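Esterase/lipase (Lactobacillus rhamnosus, PDB 4N5H) probably hydrolyses carboxylic esters, and may transfer their acyl groups, as a serine hydrolase of the alpha/beta hydrolase fold. Local coordinates at residues 36-41 against 55-60; 67-72 against 95-100. The protein carries 1 engineered substitution. One frame throughout, in Å; residues are numbered along the deposited sequence.

Contact 1 (36-41 against 55-60); sequences HWETEY and LYYPAK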
loop_
_atom_site.group_PDB
_atom_site.type_symbol
_atom_site.label_atom_id
_atom_site.label_comp_id
_atom_site.label_asym_id
_atom_site.label_seq_id
_atom_site.Cartn_x
_atom_site.Cartn_y
_atom_site.Cartn_z
ATOM N N HIS A 36 -11.083 -15.334 -0.396
ATOM C CA HIS A 36 -10.106 -15.520 -1.482
ATOM C C HIS A 36 -10.777 -15.082 -2.798
ATOM O O HIS A 36 -11.933 -15.279 -3.000
ATOM C CB HIS A 36 -9.724 -16.981 -1.647
ATOM C CG HIS A 36 -8.933 -17.544 -0.504
ATOM N ND1 HIS A 36 -8.754 -18.895 -0.312
ATOM C CD2 HIS A 36 -8.272 -16.929 0.479
ATOM C CE1 HIS A 36 -8.027 -19.086 0.776
ATOM N NE2 HIS A 36 -7.720 -17.907 1.273
ATOM N N TRP A 37 -9.973 -14.535 -3.682
ATOM C CA TRP A 37 -10.474 -14.173 -5.010
ATOM C C TRP A 37 -9.495 -14.725 -6.099
ATOM O O TRP A 37 -8.277 -14.842 -5.855
ATOM C CB TRP A 37 -10.806 -12.686 -5.236
ATOM C CG TRP A 37 -9.723 -11.588 -5.385
ATOM C CD1 TRP A 37 -8.434 -11.624 -5.014
ATOM C CD2 TRP A 37 -9.957 -10.219 -5.863
ATOM N NE1 TRP A 37 -7.841 -10.434 -5.215
ATOM C CE2 TRP A 37 -8.743 -9.528 -5.730
ATOM C CE3 TRP A 37 -11.078 -9.525 -6.365
ATOM C CZ2 TRP A 37 -8.625 -8.133 -6.048
ATOM C CZ3 TRP A 37 -10.922 -8.175 -6.816
ATOM C CH2 TRP A 37 -9.720 -7.505 -6.630
ATOM N N GLU A 38 -10.068 -14.928 -7.299
ATOM C CA GLU A 38 -9.376 -15.331 -8.476
ATOM C C GLU A 38 -9.775 -14.279 -9.528
ATOM O O GLU A 38 -10.940 -14.108 -9.801
ATOM C CB GLU A 38 -9.891 -16.714 -8.907
ATOM C CG GLU A 38 -9.569 -17.843 -7.932
ATOM C CD GLU A 38 -10.391 -19.110 -8.135
ATOM O OE1 GLU A 38 -11.250 -19.159 -9.044
ATOM O OE2 GLU A 38 -10.312 -20.057 -7.268
ATOM N N THR A 39 -8.783 -13.644 -10.102
ATOM C CA THR A 39 -9.065 -12.441 -10.870
ATOM C C THR A 39 -8.785 -12.576 -12.359
ATOM O O THR A 39 -7.929 -13.394 -12.775
ATOM C CB THR A 39 -8.281 -11.230 -10.313
ATOM O OG1 THR A 39 -6.890 -11.509 -10.288
ATOM C CG2 THR A 39 -8.756 -10.887 -8.934
ATOM N N GLU A 40 -9.422 -11.674 -13.122
ATOM C CA GLU A 40 -9.017 -11.442 -14.510
ATOM C C GLU A 40 -9.132 -12.664 -15.426
ATOM O O GLU A 40 -8.320 -12.958 -16.297
ATOM C CB GLU A 40 -7.554 -10.857 -14.506
ATOM C CG GLU A 40 -7.242 -10.124 -15.833
ATOM C CD GLU A 40 -5.752 -9.780 -15.924
ATOM O OE1 GLU A 40 -4.865 -10.455 -15.298
ATOM O OE2 GLU A 40 -5.401 -8.893 -16.768
ATOM N N TYR A 41 -10.205 -13.431 -15.267
ATOM C CA TYR A 41 -10.450 -14.445 -16.212
ATOM C C TYR A 41 -11.091 -13.867 -17.479
ATOM O O TYR A 41 -12.148 -13.198 -17.415
ATOM C CB TYR A 41 -11.472 -15.405 -15.649
ATOM C CG TYR A 41 -11.118 -16.360 -14.558
ATOM C CD1 TYR A 41 -11.434 -16.095 -13.199
ATOM C CD2 TYR A 41 -10.509 -17.554 -14.844
ATOM C CE1 TYR A 41 -11.191 -17.014 -12.213
ATOM C CE2 TYR A 41 -10.256 -18.471 -13.842
ATOM C CZ TYR A 41 -10.655 -18.201 -12.555
ATOM O OH TYR A 41 -10.443 -19.212 -11.597
ATOM N N LEU A 55 -13.839 -14.012 -9.579
ATOM C CA LEU A 55 -14.524 -14.989 -8.704
ATOM C C LEU A 55 -14.066 -14.796 -7.269
ATOM O O LEU A 55 -12.877 -14.635 -6.952
ATOM C CB LEU A 55 -14.258 -16.424 -9.120
ATOM C CG LEU A 55 -14.501 -16.734 -10.626
ATOM C CD1 LEU A 55 -14.170 -18.151 -10.960
ATOM C CD2 LEU A 55 -15.942 -16.423 -11.014
ATOM N N TYR A 56 -15.027 -14.947 -6.341
ATOM C CA TYR A 56 -14.763 -14.697 -4.923
ATOM C C TYR A 56 -15.367 -15.880 -4.122
ATOM O O TYR A 56 -16.448 -16.419 -4.448
ATOM C CB TYR A 56 -15.448 -13.425 -4.407
ATOM C CG TYR A 56 -15.229 -12.186 -5.240
ATOM C CD1 TYR A 56 -15.938 -11.941 -6.394
ATOM C CD2 TYR A 56 -14.348 -11.202 -4.783
ATOM C CE1 TYR A 56 -15.751 -10.781 -7.137
ATOM C CE2 TYR A 56 -14.190 -10.010 -5.496
ATOM C CZ TYR A 56 -14.878 -9.830 -6.710
ATOM O OH TYR A 56 -14.749 -8.635 -7.393
ATOM N N TYR A 57 -14.684 -16.235 -3.038
ATOM C CA TYR A 57 -15.078 -17.354 -2.202
ATOM C C TYR A 57 -14.673 -17.115 -0.728
ATOM O O TYR A 57 -13.758 -16.423 -0.407
ATOM C CB TYR A 57 -14.196 -18.581 -2.595
ATOM C CG TYR A 57 -14.136 -18.898 -4.090
ATOM C CD1 TYR A 57 -13.167 -18.338 -4.867
ATOM C CD2 TYR A 57 -15.002 -19.771 -4.689
ATOM C CE1 TYR A 57 -13.051 -18.595 -6.188
ATOM C CE2 TYR A 57 -14.900 -20.077 -6.028
ATOM C CZ TYR A 57 -13.881 -19.469 -6.795
ATOM O OH TYR A 57 -13.761 -19.797 -8.126
ATOM N N PRO A 58 -15.418 -17.782 0.144
ATOM C CA PRO A 58 -14.909 -17.753 1.560
ATOM C C PRO A 58 -13.555 -18.401 1.617
ATOM O O PRO A 58 -13.310 -19.320 0.830
ATOM C CB PRO A 58 -15.981 -18.628 2.279
ATOM C CG PRO A 58 -16.648 -19.410 1.230
ATOM C CD PRO A 58 -16.566 -18.670 -0.054
ATOM N N ALA A 59 -12.667 -17.919 2.476
ATOM C CA ALA A 59 -11.382 -18.579 2.611
ATOM C C ALA A 59 -11.457 -20.014 3.084
ATOM O O ALA A 59 -10.646 -20.786 2.620
ATOM C CB ALA A 59 -10.446 -17.762 3.469
ATOM N N LYS A 60 -12.364 -20.370 3.941
ATOM C CA LYS A 60 -12.520 -21.778 4.330
ATOM C C LYS A 60 -13.871 -22.212 3.873
ATOM O O LYS A 60 -14.868 -21.672 4.342
ATOM C CB LYS A 60 -12.419 -21.841 5.886
#
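Glu38 and Tyr57 meet on the face of the hairpin that also carries His36 and Leu55, where the packing is tight. The phenol OH of Tyr57 donates to Glu38 OE1 at 2.7 Å, and the OH of Tyr41 donates to the same OE1, also at 2.7 Å. The two hydroxyls come from opposite faces of the carboxylate plane, each well out of it, so one buried oxygen is gripped from both sides. The Glu38 chain runs extended beyond CG and crosses the Tyr57 side chain at about a right angle, the carboxylate turned 52° from the ring. Leu55 CD1 fills the corner beside this cluster, 3.4 Å from Tyr41 CE1. Arg133 gives Tyr41 OH a second partner, which probably polarises that hydroxyl as it donates to Glu38, and Trp287 of the second subunit stacks on the Tyr41 ring.

On the other face Trp37 and Tyr56 lie side by side, pointing the same way. Trp37 CG sits between its backbone N and carbonyl carbon (chi1 73°), and CE3 of the indole comes within 3.3 Å of Tyr56 CE2, the ring planes 37° apart. Thr39 CG2 lies over the centre of the indole.

The partly exposed end, by contrast, has no side-chain hydrogen bond across the contact: the His36 imidazole lies on Ala59, whose CB sits over one face, 3.8 Å from the ring centroid, in a CH-pi contact. Arg30 of the second subunit packs on His36.

Four backbone hydrogen bonds join His36 to Tyr57 and Glu38 to Leu55, with Trp37 and Tyr56 as the non-hydrogen-bonded pair between them. This is the register of an antiparallel beta hairpin, here at the edge of the alpha/beta hydrolase sheet; a G1 bulge at Glu40 and Tyr41 opposite Leu53 interrupts it.

Contact 2 (67-72 against 95-100); sequences PTVIDI and QGYAVM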
loop_
_atom_site.group_PDB
_atom_site.type_symbol
_atom_site.label_atom_id
_atom_site.label_comp_id
_atom_site.label_asym_id
_atom_site.label_seq_id
_atom_site.Cartn_x
_atom_site.Cartn_y
_atom_site.Cartn_z
ATOM N N PRO A 67 -23.775 -22.063 -2.916
ATOM C CA PRO A 67 -24.712 -21.345 -3.707
ATOM C C PRO A 67 -24.046 -20.121 -4.389
ATOM O O PRO A 67 -23.128 -19.515 -3.785
ATOM C CB PRO A 67 -25.833 -20.969 -2.743
ATOM C CG PRO A 67 -25.662 -21.945 -1.600
ATOM C CD PRO A 67 -24.187 -22.164 -1.504
ATOM N N THR A 68 -24.562 -19.790 -5.547
ATOM C CA THR A 68 -23.962 -18.794 -6.415
ATOM C C THR A 68 -24.588 -17.424 -6.301
ATOM O O THR A 68 -25.835 -17.290 -6.319
ATOM C CB THR A 68 -24.049 -19.295 -7.839
ATOM O OG1 THR A 68 -23.223 -20.479 -8.015
ATOM C CG2 THR A 68 -23.546 -18.249 -8.865
ATOM N N VAL A 69 -23.756 -16.375 -6.310
ATOM C CA VAL A 69 -24.257 -15.048 -6.506
ATOM C C VAL A 69 -23.499 -14.510 -7.759
ATOM O O VAL A 69 -22.236 -14.651 -7.847
ATOM C CB VAL A 69 -23.939 -14.146 -5.328
ATOM C CG1 VAL A 69 -24.483 -12.760 -5.597
ATOM C CG2 VAL A 69 -24.540 -14.689 -4.016
ATOM N N ILE A 70 -24.253 -13.854 -8.657
ATOM C CA ILE A 70 -23.680 -13.234 -9.839
ATOM C C ILE A 70 -24.064 -11.750 -9.781
ATOM O O ILE A 70 -25.256 -11.371 -9.631
ATOM C CB ILE A 70 -24.284 -13.804 -11.069
ATOM C CG1 ILE A 70 -23.902 -15.270 -11.201
ATOM C CG2 ILE A 70 -23.781 -13.041 -12.308
ATOM C CD1 ILE A 70 -24.588 -16.046 -12.280
ATOM N N ASP A 71 -23.036 -10.915 -9.736
ATOM C CA ASP A 71 -23.158 -9.472 -9.594
ATOM C C ASP A 71 -22.843 -8.684 -10.876
ATOM O O ASP A 71 -21.797 -8.888 -11.513
ATOM C CB ASP A 71 -22.183 -8.969 -8.519
ATOM C CG ASP A 71 -22.431 -7.518 -8.179
ATOM O OD1 ASP A 71 -23.571 -7.195 -7.886
ATOM O OD2 ASP A 71 -21.460 -6.684 -8.219
ATOM N N ILE A 72 -23.768 -7.789 -11.201
ATOM C CA ILE A 72 -23.639 -6.875 -12.354
ATOM C C ILE A 72 -23.519 -5.474 -11.774
ATOM O O ILE A 72 -24.474 -4.875 -11.269
ATOM C CB ILE A 72 -24.817 -6.932 -13.300
ATOM C CG1 ILE A 72 -25.073 -8.356 -13.743
ATOM C CG2 ILE A 72 -24.584 -5.971 -14.486
ATOM C CD1 ILE A 72 -26.387 -8.499 -14.536
ATOM N N GLN A 95 -19.892 -14.819 3.530
ATOM C CA GLN A 95 -21.098 -15.434 4.103
ATOM C C GLN A 95 -21.316 -16.860 3.631
ATOM O O GLN A 95 -22.313 -17.483 4.108
ATOM C CB GLN A 95 -22.292 -14.528 3.916
ATOM C CG GLN A 95 -22.185 -13.163 4.550
ATOM C CD GLN A 95 -21.768 -13.273 5.996
ATOM O OE1 GLN A 95 -22.560 -13.715 6.822
ATOM N NE2 GLN A 95 -20.559 -12.865 6.313
ATOM N N GLY A 96 -20.445 -17.423 2.819
ATOM C CA GLY A 96 -20.518 -18.775 2.373
ATOM C C GLY A 96 -21.040 -19.006 0.957
ATOM O O GLY A 96 -21.758 -20.001 0.662
ATOM N N TYR A 97 -20.791 -18.030 0.081
ATOM C CA TYR A 97 -21.316 -18.031 -1.272
ATOM C C TYR A 97 -20.144 -17.943 -2.269
ATOM O O TYR A 97 -19.127 -17.342 -1.977
ATOM C CB TYR A 97 -22.249 -16.827 -1.554
ATOM C CG TYR A 97 -23.501 -16.931 -0.710
ATOM C CD1 TYR A 97 -23.439 -16.483 0.605
ATOM C CD2 TYR A 97 -24.638 -17.621 -1.130
ATOM C CE1 TYR A 97 -24.496 -16.711 1.484
ATOM C CE2 TYR A 97 -25.748 -17.804 -0.256
ATOM C CZ TYR A 97 -25.658 -17.339 1.030
ATOM O OH TYR A 97 -26.750 -17.479 1.916
ATOM N N ALA A 98 -20.318 -18.569 -3.419
ATOM C CA ALA A 98 -19.408 -18.480 -4.546
ATOM C C ALA A 98 -19.949 -17.328 -5.393
ATOM O O ALA A 98 -21.092 -17.299 -5.829
ATOM C CB ALA A 98 -19.389 -19.750 -5.345
ATOM N N VAL A 99 -19.119 -16.316 -5.614
ATOM C CA VAL A 99 -19.584 -15.081 -6.258
ATOM C C VAL A 99 -18.782 -14.810 -7.522
ATOM O O VAL A 99 -17.522 -14.874 -7.571
ATOM C CB VAL A 99 -19.443 -13.878 -5.273
ATOM C CG1 VAL A 99 -19.931 -12.585 -5.829
ATOM C CG2 VAL A 99 -20.096 -14.219 -3.906
ATOM N N MET A 100 -19.491 -14.419 -8.560
ATOM C CA MET A 100 -18.877 -14.000 -9.794
ATOM C C MET A 100 -19.315 -12.586 -10.082
ATOM O O MET A 100 -20.503 -12.227 -9.947
ATOM C CB MET A 100 -19.290 -14.987 -10.962
ATOM C CG MET A 100 -18.680 -14.544 -12.274
ATOM S SD MET A 100 -19.518 -13.337 -13.320
ATOM C CE MET A 100 -20.613 -14.403 -14.176
#
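Strands 67-72 and 98-100 run parallel, their axes 4.7 Å apart at closest and inclined by 21°, with four backbone hydrogen bonds, the first from Ala98 N to Pro67 O, then Val69 N to Ala98 O, Met100 N to Val69 O and Asp71 N to Met100 O. On one face Val69 CB approaches Val99 CG2 at 4.1 Å. Val69 CG2, anti to its carbonyl carbon, lies 4.0 Å from Tyr97 CB. Tyr97 also lays CD2 against Pro67 CB at 3.9 Å, while its hydroxyl leaves the contact to bond Asp302 and Arg299 of helix 288-311. These strands are the two arms of a beta-alpha-beta crossover in the alpha/beta hydrolase core: helix 86-94 lies between them in the chain, and its Cys89 and Ala93 pack on Val99. Asp71, also touched by Cys89, rests CB 3.9 Å from Met100 O and sends its carboxylate away, OD2 accepting a bond from Asn85 ND2. Gly96, at positive phi (102°), takes the chain out of that helix.

The opposite face carries Thr68, Ile70, Ala98 and Met100. The Met100 chain is bent at chi2 and chi3, and its CE lies 3.9 Å from Ile70 CG2; Leu123 and Leu126 of helix 112-129 also pack on Ile70. Thr68 OG1 is hydrogen-bonded to the backbone O of Asp136.

The two contacts have centres 10 Å apart and belong to one mixed sheet, in which strand order runs 35-42, 52-58, 98-102, 66-72. Along the chain contact 1 closes before contact 2 opens, and strand 66-72 directly follows strand 52-58. Yet strand 98-102 lies between those two in the sheet. Contacts 1 and 2 join where Tyr56 N probably donates to Val99 O at 2.8 Å, with Leu55 CD2 packed 3.6 Å from Met100 CG. The antiparallel hairpin, which also meets a second subunit, is thus fastened to the parallel core, whose next strand, 140-145, leads to the probable nucleophile Ser146.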